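Local coordinates for cellulose biosynthesis protein BcsG (Salmonella typhimurium LT2, PDB 5OLT) that is required for cellulose biosynthesis and is seen here as its zinc-binding extramembrane domain, a member of the alkaline phosphatase family, at residues D274-P287 with P369-Q383. Residues are numbered along the deposited sequence; the frame is centred on the assembly and turned at random.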
ATOM      1  N   ASP A 274       5.066  -4.642  22.351  1.00 12.17           N
ATOM      2  CA  ASP A 274       5.047  -3.478  23.226  1.00 11.60           C
ATOM      3  C   ASP A 274       4.260  -3.796  24.486  1.00 12.84           C
ATOM      4  O   ASP A 274       4.004  -4.988  24.753  1.00 13.65           O
ATOM      5  CB  ASP A 274       4.531  -2.240  22.440  1.00 13.05           C
ATOM      6  CG  ASP A 274       3.078  -2.363  21.996  1.00 12.11           C
ATOM      7  OD1 ASP A 274       2.336  -3.241  22.491  1.00 13.42           O
ATOM      8  OD2 ASP A 274       2.655  -1.569  21.137  1.00 13.84           O
ATOM      9  N   ARG A 275       3.880  -2.782  25.274  1.00 12.15           N
ATOM     10  CA  ARG A 275       3.296  -3.068  26.593  1.00 12.88           C
ATOM     11  C   ARG A 275       1.993  -3.827  26.440  1.00 13.56           C
ATOM     12  O   ARG A 275       1.731  -4.793  27.210  1.00 13.98           O
ATOM     13  CB  ARG A 275       3.042  -1.783  27.395  1.00 13.37           C
ATOM     14  CG  ARG A 275       4.339  -1.136  27.848  1.00 14.95           C
ATOM     15  CD  ARG A 275       4.088   0.255  28.413  1.00 15.96           C
ATOM     16  NE  ARG A 275       5.345   0.850  28.893  1.00 17.83           N
ATOM     17  CZ  ARG A 275       5.833   2.025  28.506  1.00 21.82           C
ATOM     18  NH1 ARG A 275       5.213   2.781  27.601  1.00 24.94           N
ATOM     19  NH2 ARG A 275       6.967   2.459  29.030  1.00 21.98           N
ATOM     20  N   MET A 276       1.136  -3.375  25.518  1.00 13.15           N
ATOM     21  CA  MET A 276      -0.173  -3.990  25.345  1.00 13.84           C
ATOM     22  C   MET A 276      -0.156  -5.267  24.533  1.00 13.42           C
ATOM     23  O   MET A 276      -1.016  -6.131  24.747  1.00 15.12           O
ATOM     24  CB  MET A 276      -1.130  -3.010  24.689  1.00 15.13           C
ATOM     25  CG  MET A 276      -2.565  -3.472  24.685  1.00 16.96           C
ATOM     26  SD  MET A 276      -3.623  -2.233  23.937  1.00 15.64           S
ATOM     27  CE  MET A 276      -5.192  -3.034  24.246  1.00 17.72           C
ATOM     28  N   GLN A 277       0.738  -5.350  23.543  1.00 11.42           N
ATOM     29  CA  GLN A 277       0.713  -6.455  22.607  1.00 11.55           C
ATOM     30  C   GLN A 277       2.060  -7.150  22.498  1.00 11.56           C
ATOM     31  O   GLN A 277       3.020  -6.606  21.952  1.00 11.67           O
ATOM     32  CB  GLN A 277       0.284  -5.949  21.218  1.00 12.34           C
ATOM     33  CG  GLN A 277      -1.032  -5.200  21.294  1.00 12.61           C
ATOM     34  CD  GLN A 277      -1.539  -4.913  19.898  1.00 13.34           C
ATOM     35  OE1 GLN A 277      -1.112  -3.948  19.223  1.00 17.16           O
ATOM     36  NE2 GLN A 277      -2.428  -5.707  19.468  1.00 10.54           N
ATOM     37  N   ILE A 278       2.123  -8.377  23.012  1.00 12.44           N
ATOM     38  CA  ILE A 278       3.373  -9.159  22.962  1.00 14.11           C
ATOM     39  C   ILE A 278       3.701  -9.421  21.482  1.00 14.66           C
ATOM     40  O   ILE A 278       2.814  -9.386  20.609  1.00 13.30           O
ATOM     41  CB  ILE A 278       3.217 -10.448  23.817  1.00 18.53           C
ATOM     42  CG1 ILE A 278       4.603 -10.981  24.252  1.00 20.98           C
ATOM     43  CG2 ILE A 278       2.295 -11.438  23.094  1.00 18.41           C
ATOM     44  CD1 ILE A 278       4.618 -11.740  25.579  1.00 25.47           C
ATOM     45  N   SER A 279       4.968  -9.670  21.194  1.00 14.06           N
ATOM     46  CA  SER A 279       5.429  -9.915  19.832  1.00 13.15           C
ATOM     47  C   SER A 279       4.512 -10.910  19.104  1.00 14.54           C
ATOM     48  O   SER A 279       4.171 -11.959  19.660  1.00 16.14           O
ATOM     49  CB  SER A 279       6.893 -10.445  19.856  1.00 15.63           C
ATOM     50  OG  SER A 279       7.310 -10.785  18.545  1.00 17.82           O
ATOM     51  N   GLY A 280       4.121 -10.551  17.873  1.00 13.16           N
ATOM     52  CA  GLY A 280       3.262 -11.357  17.037  1.00 14.96           C
ATOM     53  C   GLY A 280       1.803 -11.021  17.157  1.00 16.70           C
ATOM     54  O   GLY A 280       1.050 -11.367  16.246  1.00 20.88           O
ATOM     55  N   LEU A 281       1.382 -10.393  18.252  1.00 13.08           N
ATOM     56  CA  LEU A 281      -0.050 -10.035  18.392  1.00 13.49           C
ATOM     57  C   LEU A 281      -0.279  -8.672  17.774  1.00 12.43           C
ATOM     58  O   LEU A 281       0.449  -7.720  18.039  1.00 12.32           O
ATOM     59  CB  LEU A 281      -0.499 -10.035  19.845  1.00 17.45           C
ATOM     60  CG  LEU A 281      -1.344 -11.250  20.206  1.00 27.10           C
ATOM     61  CD1 LEU A 281      -0.619 -12.567  19.943  1.00 30.53           C
ATOM     62  CD2 LEU A 281      -1.828 -11.172  21.621  1.00 25.77           C
ATOM     63  N   ARG A 282      -1.360  -8.568  17.006  1.00 10.87           N
ATOM     64  CA  ARG A 282      -1.622  -7.316  16.239  1.00 10.44           C
ATOM     65  C   ARG A 282      -3.129  -7.051  16.141  1.00 10.95           C
ATOM     66  O   ARG A 282      -3.624  -6.557  15.152  1.00 12.66           O
ATOM     67  CB  ARG A 282      -0.891  -7.344  14.875  1.00 11.12           C
ATOM     68  CG  ARG A 282      -1.165  -8.588  14.064  1.00 11.73           C
ATOM     69  CD  ARG A 282      -0.479  -8.460  12.714  1.00 10.86           C
ATOM     70  NE  ARG A 282      -0.416  -9.768  12.064  1.00 12.06           N
ATOM     71  CZ  ARG A 282      -1.338 -10.293  11.266  1.00 12.56           C
ATOM     72  NH1 ARG A 282      -2.448  -9.636  10.929  1.00 11.87           N
ATOM     73  NH2 ARG A 282      -1.152 -11.547  10.812  1.00 15.83           N
ATOM     74  N   ASP A 283      -3.869  -7.359  17.211  1.00 11.10           N
ATOM     75  CA  ASP A 283      -5.315  -7.086  17.184  1.00 10.30           C
ATOM     76  C   ASP A 283      -5.652  -5.617  17.328  1.00 10.10           C
ATOM     77  O   ASP A 283      -6.753  -5.199  16.943  1.00 12.04           O
ATOM     78  CB  ASP A 283      -6.034  -7.942  18.239  1.00 12.37           C
ATOM     79  CG  ASP A 283      -5.814  -9.419  17.950  1.00 15.34           C
ATOM     80  OD1 ASP A 283      -6.100  -9.877  16.794  1.00 16.47           O
ATOM     81  OD2 ASP A 283      -5.244 -10.083  18.807  1.00 20.03           O
ATOM     82  N   ILE A 284      -4.734  -4.845  17.899  1.00  9.52           N
ATOM     83  CA  ILE A 284      -4.875  -3.390  17.945  1.00  9.84           C
ATOM     84  C   ILE A 284      -3.926  -2.802  16.908  1.00  9.61           C
ATOM     85  O   ILE A 284      -2.735  -3.107  16.915  1.00 10.58           O
ATOM     86  CB  ILE A 284      -4.586  -2.835  19.347  1.00 10.37           C
ATOM     87  CG1 ILE A 284      -5.549  -3.471  20.401  1.00 12.57           C
ATOM     88  CG2 ILE A 284      -4.679  -1.315  19.356  1.00 11.92           C
ATOM     89  CD1 ILE A 284      -7.029  -3.197  20.141  1.00 15.19           C
ATOM     90  N   PRO A 285      -4.446  -1.980  15.977  1.00  9.05           N
ATOM     91  CA  PRO A 285      -3.588  -1.484  14.865  1.00  9.48           C
ATOM     92  C   PRO A 285      -2.765  -0.273  15.317  1.00  9.34           C
ATOM     93  O   PRO A 285      -3.081   0.894  15.027  1.00 10.49           O
ATOM     94  CB  PRO A 285      -4.603  -1.167  13.775  1.00  9.61           C
ATOM     95  CG  PRO A 285      -5.816  -0.711  14.559  1.00  9.88           C
ATOM     96  CD  PRO A 285      -5.864  -1.596  15.796  1.00  9.57           C
ATOM     97  N   SER A 286      -1.740  -0.574  16.111  1.00  9.88           N
ATOM     98  CA  SER A 286      -0.877   0.452  16.671  1.00 10.34           C
ATOM     99  C   SER A 286      -0.056   1.168  15.606  1.00 10.49           C
ATOM    100  O   SER A 286       0.138   0.634  14.512  1.00  9.70           O
ATOM    101  CB  SER A 286       0.068  -0.212  17.668  1.00 11.44           C
ATOM    102  OG  SER A 286       1.005  -0.987  16.937  1.00 11.93           O
ATOM    103  N   PRO A 287       0.488   2.353  15.951  1.00 10.18           N
ATOM    104  CA  PRO A 287       1.314   3.085  14.998  1.00 11.15           C
ATOM    105  C   PRO A 287       2.504   2.252  14.529  1.00 10.40           C
ATOM    106  O   PRO A 287       2.838   2.285  13.342  1.00 11.75           O
ATOM    107  CB  PRO A 287       1.758   4.304  15.806  1.00 11.78           C
ATOM    108  CG  PRO A 287       0.612   4.565  16.727  1.00 12.02           C
ATOM    109  CD  PRO A 287       0.178   3.169  17.150  1.00 11.92           C
ATOM    110  N   PRO A 369      -0.740   8.780  20.603  1.00 13.39           N
ATOM    111  CA  PRO A 369      -1.685   7.779  20.099  1.00 12.16           C
ATOM    112  C   PRO A 369      -2.788   7.435  21.097  1.00 11.99           C
ATOM    113  O   PRO A 369      -2.541   7.321  22.301  1.00 13.94           O
ATOM    114  CB  PRO A 369      -0.777   6.558  19.848  1.00 13.59           C
ATOM    115  CG  PRO A 369       0.314   6.694  20.884  1.00 14.34           C
ATOM    116  CD  PRO A 369       0.556   8.170  20.996  1.00 15.26           C
ATOM    117  N   TYR A 370      -3.998   7.288  20.585  1.00 11.07           N
ATOM    118  CA  TYR A 370      -5.165   6.882  21.412  1.00 10.89           C
ATOM    119  C   TYR A 370      -5.863   5.743  20.746  1.00 10.74           C
ATOM    120  O   TYR A 370      -5.839   5.639  19.507  1.00 11.03           O
ATOM    121  CB  TYR A 370      -6.168   8.040  21.513  1.00 11.55           C
ATOM    122  CG  TYR A 370      -5.644   9.224  22.289  1.00 11.95           C
ATOM    123  CD1 TYR A 370      -4.862  10.195  21.666  1.00 12.69           C
ATOM    124  CD2 TYR A 370      -5.909   9.352  23.668  1.00 13.18           C
ATOM    125  CE1 TYR A 370      -4.358  11.291  22.372  1.00 13.92           C
ATOM    126  CE2 TYR A 370      -5.407  10.443  24.384  1.00 14.73           C
ATOM    127  CZ  TYR A 370      -4.658  11.414  23.726  1.00 13.76           C
ATOM    128  OH  TYR A 370      -4.172  12.492  24.410  1.00 18.43           O
ATOM    129  N   VAL A 371      -6.500   4.895  21.553  1.00 10.23           N
ATOM    130  CA  VAL A 371      -7.277   3.792  21.046  1.00 10.33           C
ATOM    131  C   VAL A 371      -8.722   3.854  21.569  1.00 10.21           C
ATOM    132  O   VAL A 371      -8.933   4.169  22.754  1.00 12.03           O
ATOM    133  CB  VAL A 371      -6.593   2.415  21.346  1.00 11.52           C
ATOM    134  CG1 VAL A 371      -6.380   2.160  22.830  1.00 13.35           C
ATOM    135  CG2 VAL A 371      -7.383   1.278  20.714  1.00 12.78           C
ATOM    136  N   ARG A 372      -9.674   3.515  20.701  1.00  9.84           N
ATOM    137  CA  ARG A 372     -11.090   3.379  21.092  1.00 11.28           C
ATOM    138  C   ARG A 372     -11.535   1.972  20.804  1.00 11.60           C
ATOM    139  O   ARG A 372     -11.452   1.490  19.668  1.00 12.09           O
ATOM    140  CB  ARG A 372     -11.962   4.340  20.290  1.00 12.84           C
ATOM    141  CG  ARG A 372     -13.376   4.385  20.865  1.00 13.50           C
ATOM    142  CD  ARG A 372     -14.262   5.354  20.111  1.00 15.78           C
ATOM    143  NE  ARG A 372     -14.547   4.859  18.767  1.00 15.35           N
ATOM    144  CZ  ARG A 372     -15.130   5.587  17.814  1.00 15.11           C
ATOM    145  NH1 ARG A 372     -15.432   6.885  18.046  1.00 15.67           N
ATOM    146  NH2 ARG A 372     -15.388   5.026  16.639  1.00 16.87           N
ATOM    147  N   LEU A 373     -11.964   1.292  21.862  1.00 13.82           N
ATOM    148  CA  LEU A 373     -12.454  -0.082  21.739  1.00 15.08           C
ATOM    149  C   LEU A 373     -13.979  -0.034  21.607  1.00 16.80           C
ATOM    150  O   LEU A 373     -14.672   0.505  22.484  1.00 17.85           O
ATOM    151  CB  LEU A 373     -11.972  -0.893  22.960  1.00 15.76           C
ATOM    152  CG  LEU A 373     -10.444  -0.865  23.174  1.00 16.34           C
ATOM    153  CD1 LEU A 373     -10.045  -1.494  24.478  1.00 18.13           C
ATOM    154  CD2 LEU A 373      -9.698  -1.515  21.994  1.00 17.89           C
ATOM    155  N   ASN A 374     -14.486  -0.529  20.472  1.00 17.29           N
ATOM    156  CA  ASN A 374     -15.905  -0.737  20.210  1.00 20.24           C
ATOM    157  C   ASN A 374     -16.748   0.481  20.430  1.00 22.26           C
ATOM    158  O   ASN A 374     -17.878   0.367  20.932  1.00 27.55           O
ATOM    159  CB  ASN A 374     -16.441  -1.924  21.052  1.00 23.70           C
ATOM    160  CG  ASN A 374     -15.682  -3.226  20.770  1.00 28.08           C
ATOM    161  OD1 ASN A 374     -15.690  -3.711  19.629  1.00 31.53           O
ATOM    162  ND2 ASN A 374     -15.019  -3.803  21.807  1.00 28.77           N
ATOM    163  N   GLY A 375     -16.226   1.656  20.077  1.00 20.82           N
ATOM    164  CA  GLY A 375     -17.052   2.850  20.165  1.00 22.57           C
ATOM    165  C   GLY A 375     -17.165   3.452  21.558  1.00 27.86           C
ATOM    166  O   GLY A 375     -17.843   4.469  21.715  1.00 34.84           O
ATOM    167  N   GLY A 376     -16.478   2.852  22.540  1.00 29.16           N
ATOM    168  CA  GLY A 376     -16.379   3.356  23.920  1.00 23.62           C
ATOM    169  C   GLY A 376     -15.509   4.618  24.099  1.00 23.26           C
ATOM    170  O   GLY A 376     -15.321   5.380  23.145  1.00 24.89           O
ATOM    171  N   ASP A 377     -15.014   4.859  25.313  1.00 22.06           N
ATOM    172  CA  ASP A 377     -14.143   6.018  25.635  0.70 22.24           C
ATOM    173  C   ASP A 377     -12.725   5.816  25.100  1.00 20.20           C
ATOM    174  O   ASP A 377     -12.167   4.724  25.241  1.00 22.34           O
ATOM    175  CB  ASP A 377     -13.978   6.214  27.146  0.70 25.57           C
ATOM    176  CG  ASP A 377     -15.251   6.702  27.846  0.70 30.63           C
ATOM    177  OD1 ASP A 377     -16.022   7.526  27.286  0.70 30.56           O
ATOM    178  OD2 ASP A 377     -15.453   6.266  28.993  0.70 37.05           O
ATOM    179  N   TRP A 378     -12.134   6.877  24.557  1.00 16.08           N
ATOM    180  CA  TRP A 378     -10.733   6.837  24.142  1.00 14.23           C
ATOM    181  C   TRP A 378      -9.809   6.693  25.327  1.00 14.98           C
ATOM    182  O   TRP A 378     -10.042   7.274  26.408  1.00 18.31           O
ATOM    183  CB  TRP A 378     -10.350   8.091  23.346  1.00 13.55           C
ATOM    184  CG  TRP A 378     -11.082   8.199  22.057  1.00 12.41           C
ATOM    185  CD1 TRP A 378     -12.285   8.809  21.851  1.00 12.96           C
ATOM    186  CD2 TRP A 378     -10.651   7.735  20.760  1.00 12.01           C
ATOM    187  NE1 TRP A 378     -12.663   8.708  20.546  1.00 12.56           N
ATOM    188  CE2 TRP A 378     -11.674   8.061  19.834  1.00 10.99           C
ATOM    189  CE3 TRP A 378      -9.517   7.031  20.304  1.00 10.92           C
ATOM    190  CZ2 TRP A 378     -11.606   7.725  18.480  1.00 11.79           C
ATOM    191  CZ3 TRP A 378      -9.451   6.685  18.966  1.00 11.64           C
ATOM    192  CH2 TRP A 378     -10.474   7.064  18.049  1.00 12.17           C
ATOM    193  N   VAL A 379      -8.736   5.939  25.134  1.00 13.65           N
ATOM    194  CA  VAL A 379      -7.682   5.796  26.157  1.00 14.34           C
ATOM    195  C   VAL A 379      -6.345   5.934  25.464  1.00 13.17           C
ATOM    196  O   VAL A 379      -6.219   5.568  24.286  1.00 14.31           O
ATOM    197  CB  VAL A 379      -7.747   4.450  26.949  1.00 18.28           C
ATOM    198  CG1 VAL A 379      -8.881   4.481  27.959  1.00 23.49           C
ATOM    199  CG2 VAL A 379      -7.845   3.232  26.049  1.00 21.93           C
ATOM    200  N   PRO A 380      -5.348   6.505  26.128  1.00 13.78           N
ATOM    201  CA  PRO A 380      -4.015   6.536  25.511  1.00 14.83           C
ATOM    202  C   PRO A 380      -3.562   5.106  25.164  1.00 14.47           C
ATOM    203  O   PRO A 380      -3.763   4.146  25.923  1.00 15.84           O
ATOM    204  CB  PRO A 380      -3.125   7.147  26.605  1.00 16.76           C
ATOM    205  CG  PRO A 380      -4.096   7.976  27.385  1.00 17.58           C
ATOM    206  CD  PRO A 380      -5.370   7.212  27.422  1.00 16.27           C
ATOM    207  N   TYR A 381      -2.977   4.966  23.980  1.00 13.69           N
ATOM    208  CA  TYR A 381      -2.370   3.688  23.641  1.00 13.04           C
ATOM    209  C   TYR A 381      -1.045   3.621  24.453  1.00 13.85           C
ATOM    210  O   TYR A 381      -0.255   4.557  24.383  1.00 15.77           O
ATOM    211  CB  TYR A 381      -2.094   3.634  22.125  1.00 13.29           C
ATOM    212  CG  TYR A 381      -1.499   2.280  21.751  1.00 14.41           C
ATOM    213  CD1 TYR A 381      -2.295   1.137  21.759  1.00 14.99           C
ATOM    214  CD2 TYR A 381      -0.127   2.140  21.484  1.00 14.75           C
ATOM    215  CE1 TYR A 381      -1.771  -0.119  21.488  1.00 14.00           C
ATOM    216  CE2 TYR A 381       0.406   0.881  21.195  1.00 13.76           C
ATOM    217  CZ  TYR A 381      -0.423  -0.232  21.214  1.00 12.73           C
ATOM    218  OH  TYR A 381       0.070  -1.487  20.950  1.00 12.88           O
ATOM    219  N   PRO A 382      -0.799   2.503  25.190  1.00 13.21           N
ATOM    220  CA  PRO A 382       0.286   2.565  26.176  1.00 15.47           C
ATOM    221  C   PRO A 382       1.712   2.503  25.620  1.00 17.30           C
ATOM    222  O   PRO A 382       2.651   2.715  26.399  1.00 21.02           O
ATOM    223  CB  PRO A 382       0.032   1.364  27.086  1.00 17.97           C
ATOM    224  CG  PRO A 382      -1.123   0.617  26.534  1.00 19.18           C
ATOM    225  CD  PRO A 382      -1.701   1.341  25.378  1.00 14.03           C
ATOM    226  N   GLN A 383       1.851   2.199  24.326  1.00 16.24           N
ATOM    227  CA  GLN A 383       3.129   2.164  23.579  1.00 19.34           C
ATOM    228  C   GLN A 383       4.065   1.135  24.185  1.00 19.51           C
ATOM    229  O   GLN A 383       5.297   1.318  24.143  1.00 21.17           O
ATOM    230  CB  GLN A 383       3.745   3.565  23.474  1.00 22.00           C
ATOM    231  CG  GLN A 383       2.879   4.485  22.614  1.00 23.61           C
ATOM    232  CD  GLN A 383       3.484   5.850  22.424  1.00 28.88           C
ATOM    233  OE1 GLN A 383       4.203   6.092  21.456  1.00 37.42           O
ATOM    234  NE2 GLN A 383       3.200   6.752  23.352  1.00 29.65           N
ATOM    235  OXT GLN A 383       3.571   0.104  24.730  1.00 18.55           O
TER
HETATM  236  O   HOH W   1       1.172  -0.873  24.111  1.00 17.72           O
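Tyr-381 reaches into the loop 274-287 and donates a hydrogen bond from its OH to Asp-274 OD2 (2.6 Å), which lies at the edge of the ring, in its plane, and uses its syn lone pair. The carboxylate plane is turned 55° from the ring. Its other oxygen, OD1, accepts from the backbone N of Gln-277 at 2.8 Å in an Asx motif, so the two bonds fix the rotation of the acid and tie the tyrosine to the start of the loop, at 274-277.

The chain terminus supplies further polar contacts. Gln-383 OXT takes the backbone N-H of Arg-275 at 3.0 Å, and a water bridges the same oxygen to Met-276 N. Extended from CG to NE, the Arg-275 side chain runs past the terminal carboxylate and brings NH1 within 2.8 Å of Pro-382 O, which lies in the guanidinium plane and is approached nearly head-on (C=O...N 163°). Asp-274 OD2 lies 4.1 Å from Gln-383 OXT; the guanidinium, beyond salt-bridge distance, may offset part of the terminal charge.

Apolar contacts run from the phenol to strand 369-373. Met-276, with CG anti to its backbone N (chi1 -170°) and an extended chain, sets SD 3.7 Å from Tyr-381 CE1, an oblique Met-aromatic contact. Ile-284 uses both branches: CG2 meets Tyr-381 CE1 and Val-371 CG2, while CD1 touches Leu-373 CD2 at 3.7 Å. Ser-286 CB approaches the CZ end of the ring, and the Pro-287 and Pro-369 rings cross at about a right angle.

The contact joins the loop after strand 259-265 to the C-terminal antiparallel sheet, where Ile-284 also touches Ala-360 and Val-362 of strand 360-365. Ser-286 caps helix 287-290 through Ile-289 N, and that helix leads into strand 291-299 of the large mixed sheet.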